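Side-chain contacts in transcription initiation factor TFIID subunit 5 (Encephalitozoon cuniculi, PDB 2J4B), which probably acts as a component of the TFIID and SAGA complexes that helps regulate transcription by RNA polymerase II, represented here by its N-terminal domain: residues A[119-122]-A[123-127]; A[10-13]-A[14-18]. All coordinates share one frame; numbering follows the deposited sequence.

Contact 1: residues A[119-122]-A[123-127]; sequences LTYI and LKILN
Tyr121 meets Lys124 and Ile125 in a local contact one turn on, within the opening turns of helix 120-129, the last helix of this N-terminal domain. The evidence for a face-on approach is that Ile125 CG1 lies 4.1 Å from the centroid of the Tyr121 ring (CG, CD1, CD2, CE1, CE2 and CZ), 28° off the ring normal, a CH-pi contact. Ile125 CD1 reaches further along the ring, 3.7 Å from Tyr121 OH. The lysine bends at chi3 (62°), which brings Lys124 NZ back to 3.7 Å from Tyr121 CD1, obliquely to the ring. The phenol end is fixed from outside by a hydrogen bond from Tyr121 OH to Asp44 OD2 on helix 34-47. On another side of the helix, Ile122 CG2 and Leu126 CD2 approach more loosely, at 4.5 Å. Beneath these side chains the backbone follows the i to i+4 pattern from its start: Leu123 N bonds to Leu119 O at 3.2 Å, and Leu126 N to Ile122 O at 3.0 Å. Leu119 stands at the N-cap position, its side chain resting on Phe113 and Leu114. The arrangement is that of the first turns of an amphipathic alpha-helix, with Ile122 buried against neighbouring helices and Thr120 exposed.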
ATOM      1  N   LEU A 119       4.575 -13.344  -0.154  1.00 62.59           N
ATOM      2  CA  LEU A 119       4.572 -11.963   0.313  1.00 61.39           C
ATOM      3  C   LEU A 119       3.480 -11.845   1.370  1.00 60.65           C
ATOM      4  O   LEU A 119       2.483 -11.148   1.207  1.00 59.66           O
ATOM      5  CB  LEU A 119       4.355 -10.981  -0.845  1.00 61.20           C
ATOM      6  CG  LEU A 119       5.456 -10.904  -1.909  1.00 60.92           C
ATOM      7  CD1 LEU A 119       5.181  -9.753  -2.827  1.00 60.57           C
ATOM      8  CD2 LEU A 119       6.860 -10.771  -1.281  1.00 60.93           C
ATOM      9  N   THR A 120       3.720 -12.552   2.467  1.00 60.47           N
ATOM     10  CA  THR A 120       2.750 -12.802   3.518  1.00 60.09           C
ATOM     11  C   THR A 120       2.212 -11.509   4.156  1.00 59.56           C
ATOM     12  O   THR A 120       1.056 -11.431   4.600  1.00 59.57           O
ATOM     13  CB  THR A 120       3.406 -13.709   4.582  1.00 60.27           C
ATOM     14  OG1 THR A 120       2.437 -14.165   5.527  1.00 60.75           O
ATOM     15  CG2 THR A 120       4.468 -12.939   5.306  1.00 61.23           C
ATOM     16  N   TYR A 121       3.038 -10.475   4.178  1.00 59.14           N
ATOM     17  CA  TYR A 121       2.630  -9.205   4.764  1.00 57.74           C
ATOM     18  C   TYR A 121       1.651  -8.463   3.852  1.00 57.73           C
ATOM     19  O   TYR A 121       0.710  -7.834   4.336  1.00 57.33           O
ATOM     20  CB  TYR A 121       3.844  -8.331   5.056  1.00 57.34           C
ATOM     21  CG  TYR A 121       3.462  -6.926   5.429  1.00 57.34           C
ATOM     22  CD1 TYR A 121       3.177  -6.598   6.744  1.00 56.74           C
ATOM     23  CD2 TYR A 121       3.344  -5.934   4.457  1.00 57.06           C
ATOM     24  CE1 TYR A 121       2.815  -5.324   7.094  1.00 57.23           C
ATOM     25  CE2 TYR A 121       2.965  -4.652   4.796  1.00 57.24           C
ATOM     26  CZ  TYR A 121       2.701  -4.356   6.120  1.00 57.49           C
ATOM     27  OH  TYR A 121       2.327  -3.093   6.484  1.00 57.63           O
ATOM     28  N   ILE A 122       1.874  -8.520   2.536  1.00 57.56           N
ATOM     29  CA  ILE A 122       1.020  -7.793   1.591  1.00 57.13           C
ATOM     30  C   ILE A 122      -0.362  -8.428   1.525  1.00 57.15           C
ATOM     31  O   ILE A 122      -1.352  -7.723   1.397  1.00 56.98           O
ATOM     32  CB  ILE A 122       1.615  -7.734   0.169  1.00 57.08           C
ATOM     33  CG1 ILE A 122       2.935  -6.957   0.155  1.00 57.10           C
ATOM     34  CG2 ILE A 122       0.617  -7.082  -0.802  1.00 56.51           C
ATOM     35  CD1 ILE A 122       3.540  -6.770  -1.247  1.00 57.33           C
ATOM     36  N   LEU A 123      -0.417  -9.761   1.619  1.00 57.34           N
ATOM     37  CA  LEU A 123      -1.688 -10.512   1.639  1.00 56.76           C
ATOM     38  C   LEU A 123      -2.481 -10.206   2.896  1.00 56.66           C
ATOM     39  O   LEU A 123      -3.694 -10.197   2.877  1.00 55.51           O
ATOM     40  CB  LEU A 123      -1.442 -12.032   1.596  1.00 55.92           C
ATOM     41  CG  LEU A 123      -0.809 -12.639   0.347  1.00 55.94           C
ATOM     42  CD1 LEU A 123      -0.236 -14.032   0.627  1.00 55.58           C
ATOM     43  CD2 LEU A 123      -1.798 -12.697  -0.773  1.00 56.46           C
ATOM     44  N   LYS A 124      -1.780  -9.985   4.004  1.00 58.39           N
ATOM     45  CA  LYS A 124      -2.438  -9.623   5.245  1.00 58.40           C
ATOM     46  C   LYS A 124      -3.110  -8.297   5.038  1.00 57.59           C
ATOM     47  O   LYS A 124      -4.292  -8.141   5.332  1.00 58.18           O
ATOM     48  CB  LYS A 124      -1.440  -9.539   6.387  1.00 59.93           C
ATOM     49  CG  LYS A 124      -2.058  -9.294   7.762  1.00 60.99           C
ATOM     50  CD  LYS A 124      -0.966  -9.148   8.826  1.00 62.13           C
ATOM     51  CE  LYS A 124      -0.023  -7.937   8.565  1.00 62.94           C
ATOM     52  NZ  LYS A 124       1.102  -7.916   9.573  1.00 63.55           N
ATOM     53  N   ILE A 125      -2.370  -7.351   4.479  1.00 57.03           N
ATOM     54  CA  ILE A 125      -2.916  -6.030   4.219  1.00 56.97           C
ATOM     55  C   ILE A 125      -4.165  -6.105   3.333  1.00 56.51           C
ATOM     56  O   ILE A 125      -5.162  -5.457   3.623  1.00 56.31           O
ATOM     57  CB  ILE A 125      -1.873  -5.095   3.569  1.00 57.28           C
ATOM     58  CG1 ILE A 125      -0.724  -4.812   4.543  1.00 56.83           C
ATOM     59  CG2 ILE A 125      -2.555  -3.779   3.054  1.00 57.33           C
ATOM     60  CD1 ILE A 125      -1.161  -4.215   5.824  1.00 57.35           C
ATOM     61  N   LEU A 126      -4.109  -6.901   2.268  1.00 56.32           N
ATOM     62  CA  LEU A 126      -5.254  -7.051   1.365  1.00 56.21           C
ATOM     63  C   LEU A 126      -6.468  -7.505   2.132  1.00 55.63           C
ATOM     64  O   LEU A 126      -7.519  -6.895   2.026  1.00 54.17           O
ATOM     65  CB  LEU A 126      -4.983  -8.067   0.260  1.00 56.65           C
ATOM     66  CG  LEU A 126      -3.925  -7.733  -0.780  1.00 57.24           C
ATOM     67  CD1 LEU A 126      -4.272  -8.375  -2.143  1.00 57.58           C
ATOM     68  CD2 LEU A 126      -3.778  -6.263  -0.898  1.00 57.31           C
ATOM     69  N   ASN A 127      -6.311  -8.597   2.885  1.00 55.71           N
ATOM     70  CA  ASN A 127      -7.432  -9.215   3.619  1.00 55.68           C
ATOM     71  C   ASN A 127      -8.019  -8.297   4.690  1.00 55.78           C
ATOM     72  O   ASN A 127      -9.224  -8.148   4.771  1.00 56.80           O
ATOM     73  CB  ASN A 127      -7.008 -10.548   4.256  1.00 54.77           C
ATOM     74  CG  ASN A 127      -6.750 -11.639   3.228  1.00 54.75           C
ATOM     75  OD1 ASN A 127      -7.575 -11.914   2.376  1.00 56.33           O
ATOM     76  ND2 ASN A 127      -5.598 -12.252   3.299  1.00 55.10           N
TER

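Contact 2: residues A[10-13]-A[14-18]; sequences TSYV and SLKTW
Ser14 opens the second half of this local contact in helix 8-21 by bonding back to Thr10: Ser14 N lies 3.0 Å from Thr10 O. Its CB approaches the same carbonyl, and its side chain faces Phe113 of helix 104-116 and Arg117. At Leu15 the backbone repeats the step, Leu15 N to Ser11 O at 3.0 Å, while the side chain leaves the helix for Leu37, Leu110 and Phe113 in the interior. Lys16 N then meets Tyr12 O at 2.7 Å, in the plane of the carbonyl. The lysine chain is extended beyond CG, which is anti to the backbone N (chi1 -177°). This carries Lys16 CD to 4.2 Å from Tyr12 CE2, obliquely to the ring, and sends NZ on to a salt bridge with Asp64. Beyond the segment, the Tyr12 ring meets Phe57 edge-to-face, and its hydroxyl is hydrogen-bonded with His65 NE2. Thr17 grips Val13 O twice. Its backbone N sits 2.7 Å from Val13 O, close to the line of the C=O bond, whereas Thr17 OG1 donates to Val13 O at 2.8 Å from 44° above the carbonyl plane. With chi1 at -54°, the hydroxyl is turned back along the helix toward that oxygen, and Thr17 OG1 also comes to 3.9 Å from Val13 CG1, the two side chains lying alongside each other. The Thr17 bond is the familiar intrahelical one from a threonine hydroxyl to the carbonyl four residues earlier, set in an amphipathic helix packed within a mainly helical domain.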
ATOM      1  N   THR A  10      11.090  -4.300   1.368  1.00 67.00           N
ATOM      2  CA  THR A  10      11.530  -5.199   0.310  1.00 66.27           C
ATOM      3  C   THR A  10      10.337  -5.698  -0.508  1.00 66.13           C
ATOM      4  O   THR A  10      10.415  -5.772  -1.738  1.00 66.17           O
ATOM      5  CB  THR A  10      12.284  -6.413   0.896  1.00 66.03           C
ATOM      6  OG1 THR A  10      13.395  -5.957   1.675  1.00 66.23           O
ATOM      7  CG2 THR A  10      12.800  -7.320  -0.205  1.00 66.16           C
ATOM      8  N   SER A  11       9.238  -6.020   0.180  1.00 65.01           N
ATOM      9  CA  SER A  11       8.060  -6.602  -0.453  1.00 64.46           C
ATOM     10  C   SER A  11       7.334  -5.571  -1.307  1.00 63.57           C
ATOM     11  O   SER A  11       6.793  -5.896  -2.367  1.00 63.50           O
ATOM     12  CB  SER A  11       7.101  -7.170   0.603  1.00 64.76           C
ATOM     13  OG  SER A  11       7.729  -8.178   1.384  1.00 64.82           O
ATOM     14  N   TYR A  12       7.321  -4.332  -0.833  1.00 61.80           N
ATOM     15  CA  TYR A  12       6.749  -3.231  -1.582  1.00 61.21           C
ATOM     16  C   TYR A  12       7.477  -3.039  -2.911  1.00 60.28           C
ATOM     17  O   TYR A  12       6.853  -3.023  -3.968  1.00 60.29           O
ATOM     18  CB  TYR A  12       6.823  -1.954  -0.751  1.00 61.41           C
ATOM     19  CG  TYR A  12       6.300  -0.730  -1.464  1.00 61.39           C
ATOM     20  CD1 TYR A  12       4.962  -0.378  -1.376  1.00 61.53           C
ATOM     21  CD2 TYR A  12       7.143   0.073  -2.211  1.00 61.19           C
ATOM     22  CE1 TYR A  12       4.475   0.729  -2.021  1.00 61.63           C
ATOM     23  CE2 TYR A  12       6.667   1.186  -2.860  1.00 61.55           C
ATOM     24  CZ  TYR A  12       5.334   1.514  -2.762  1.00 61.85           C
ATOM     25  OH  TYR A  12       4.852   2.629  -3.408  1.00 62.05           O
ATOM     26  N   VAL A  13       8.796  -2.894  -2.846  1.00 59.11           N
ATOM     27  CA  VAL A  13       9.638  -2.789  -4.040  1.00 58.88           C
ATOM     28  C   VAL A  13       9.454  -3.944  -5.027  1.00 58.30           C
ATOM     29  O   VAL A  13       9.292  -3.728  -6.222  1.00 58.22           O
ATOM     30  CB  VAL A  13      11.140  -2.742  -3.655  1.00 58.64           C
ATOM     31  CG1 VAL A  13      12.008  -2.751  -4.907  1.00 58.24           C
ATOM     32  CG2 VAL A  13      11.445  -1.512  -2.776  1.00 57.74           C
ATOM     33  N   SER A  14       9.507  -5.169  -4.524  1.00 58.39           N
ATOM     34  CA  SER A  14       9.408  -6.364  -5.366  1.00 58.69           C
ATOM     35  C   SER A  14       8.038  -6.450  -6.070  1.00 58.54           C
ATOM     36  O   SER A  14       7.947  -6.871  -7.233  1.00 57.95           O
ATOM     37  CB  SER A  14       9.679  -7.609  -4.515  1.00 59.52           C
ATOM     38  OG  SER A  14       8.885  -8.705  -4.929  1.00 61.33           O
ATOM     39  N   LEU A  15       6.987  -6.039  -5.367  1.00 57.83           N
ATOM     40  CA  LEU A  15       5.676  -5.847  -5.977  1.00 57.91           C
ATOM     41  C   LEU A  15       5.699  -4.711  -6.993  1.00 58.02           C
ATOM     42  O   LEU A  15       5.264  -4.869  -8.122  1.00 58.90           O
ATOM     43  CB  LEU A  15       4.632  -5.552  -4.911  1.00 57.67           C
ATOM     44  CG  LEU A  15       3.233  -5.205  -5.429  1.00 57.82           C
ATOM     45  CD1 LEU A  15       2.649  -6.315  -6.303  1.00 57.01           C
ATOM     46  CD2 LEU A  15       2.336  -4.875  -4.246  1.00 57.50           C
ATOM     47  N   LYS A  16       6.210  -3.559  -6.587  1.00 58.74           N
ATOM     48  CA  LYS A  16       6.344  -2.422  -7.493  1.00 58.90           C
ATOM     49  C   LYS A  16       7.049  -2.802  -8.799  1.00 59.19           C
ATOM     50  O   LYS A  16       6.600  -2.428  -9.875  1.00 60.56           O
ATOM     51  CB  LYS A  16       7.105  -1.294  -6.805  1.00 58.63           C
ATOM     52  CG  LYS A  16       7.236  -0.030  -7.632  1.00 58.89           C
ATOM     53  CD  LYS A  16       8.015   1.039  -6.876  1.00 59.07           C
ATOM     54  CE  LYS A  16       8.560   2.083  -7.815  1.00 59.74           C
ATOM     55  NZ  LYS A  16       9.518   2.986  -7.135  1.00 59.98           N
ATOM     56  N   THR A  17       8.140  -3.552  -8.699  1.00 58.29           N
ATOM     57  CA  THR A  17       8.933  -3.918  -9.865  1.00 58.16           C
ATOM     58  C   THR A  17       8.193  -4.897 -10.780  1.00 58.13           C
ATOM     59  O   THR A  17       8.368  -4.883 -12.011  1.00 56.86           O
ATOM     60  CB  THR A  17      10.275  -4.544  -9.431  1.00 58.01           C
ATOM     61  OG1 THR A  17      10.943  -3.650  -8.525  1.00 58.11           O
ATOM     62  CG2 THR A  17      11.149  -4.829 -10.632  1.00 56.97           C
ATOM     63  N   TRP A  18       7.373  -5.749 -10.169  1.00 58.22           N
ATOM     64  CA  TRP A  18       6.576  -6.719 -10.913  1.00 58.29           C
ATOM     65  C   TRP A  18       5.477  -5.999 -11.680  1.00 58.35           C
ATOM     66  O   TRP A  18       5.300  -6.217 -12.874  1.00 57.26           O
ATOM     67  CB  TRP A  18       5.997  -7.762  -9.960  1.00 58.17           C
ATOM     68  CG  TRP A  18       5.084  -8.753 -10.603  1.00 58.17           C
ATOM     69  CD1 TRP A  18       5.440  -9.874 -11.289  1.00 57.78           C
ATOM     70  CD2 TRP A  18       3.642  -8.717 -10.598  1.00 57.87           C
ATOM     71  NE1 TRP A  18       4.314 -10.536 -11.719  1.00 58.04           N
ATOM     72  CE2 TRP A  18       3.198  -9.849 -11.307  1.00 58.01           C
ATOM     73  CE3 TRP A  18       2.692  -7.838 -10.055  1.00 57.72           C
ATOM     74  CZ2 TRP A  18       1.838 -10.129 -11.499  1.00 57.98           C
ATOM     75  CZ3 TRP A  18       1.349  -8.111 -10.239  1.00 58.05           C
ATOM     76  CH2 TRP A  18       0.931  -9.253 -10.964  1.00 58.07           C
TER

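From the N terminus, contact 2 comes first, inside helix 8-21, and is complete long before contact 1 begins in helix 120-129. The two are therefore in series, neither nested nor crossed, and each spans consecutive residues of a single helix, so neither closes a loop. Their centres are 13 Å apart, yet they touch directly: Ile122 CD1 lies 3.7 Å from Leu15 CD2 and 3.5 Å from Ser11 O, and Leu119 CD2 packs 3.8 Å from Ser11 OG. These meetings join the first and last helices of the domain. Leu37 of helix 34-47 touches both Ile122 and Leu15, and Phe113 of helix 104-116 likewise receives Leu119 and Leu15.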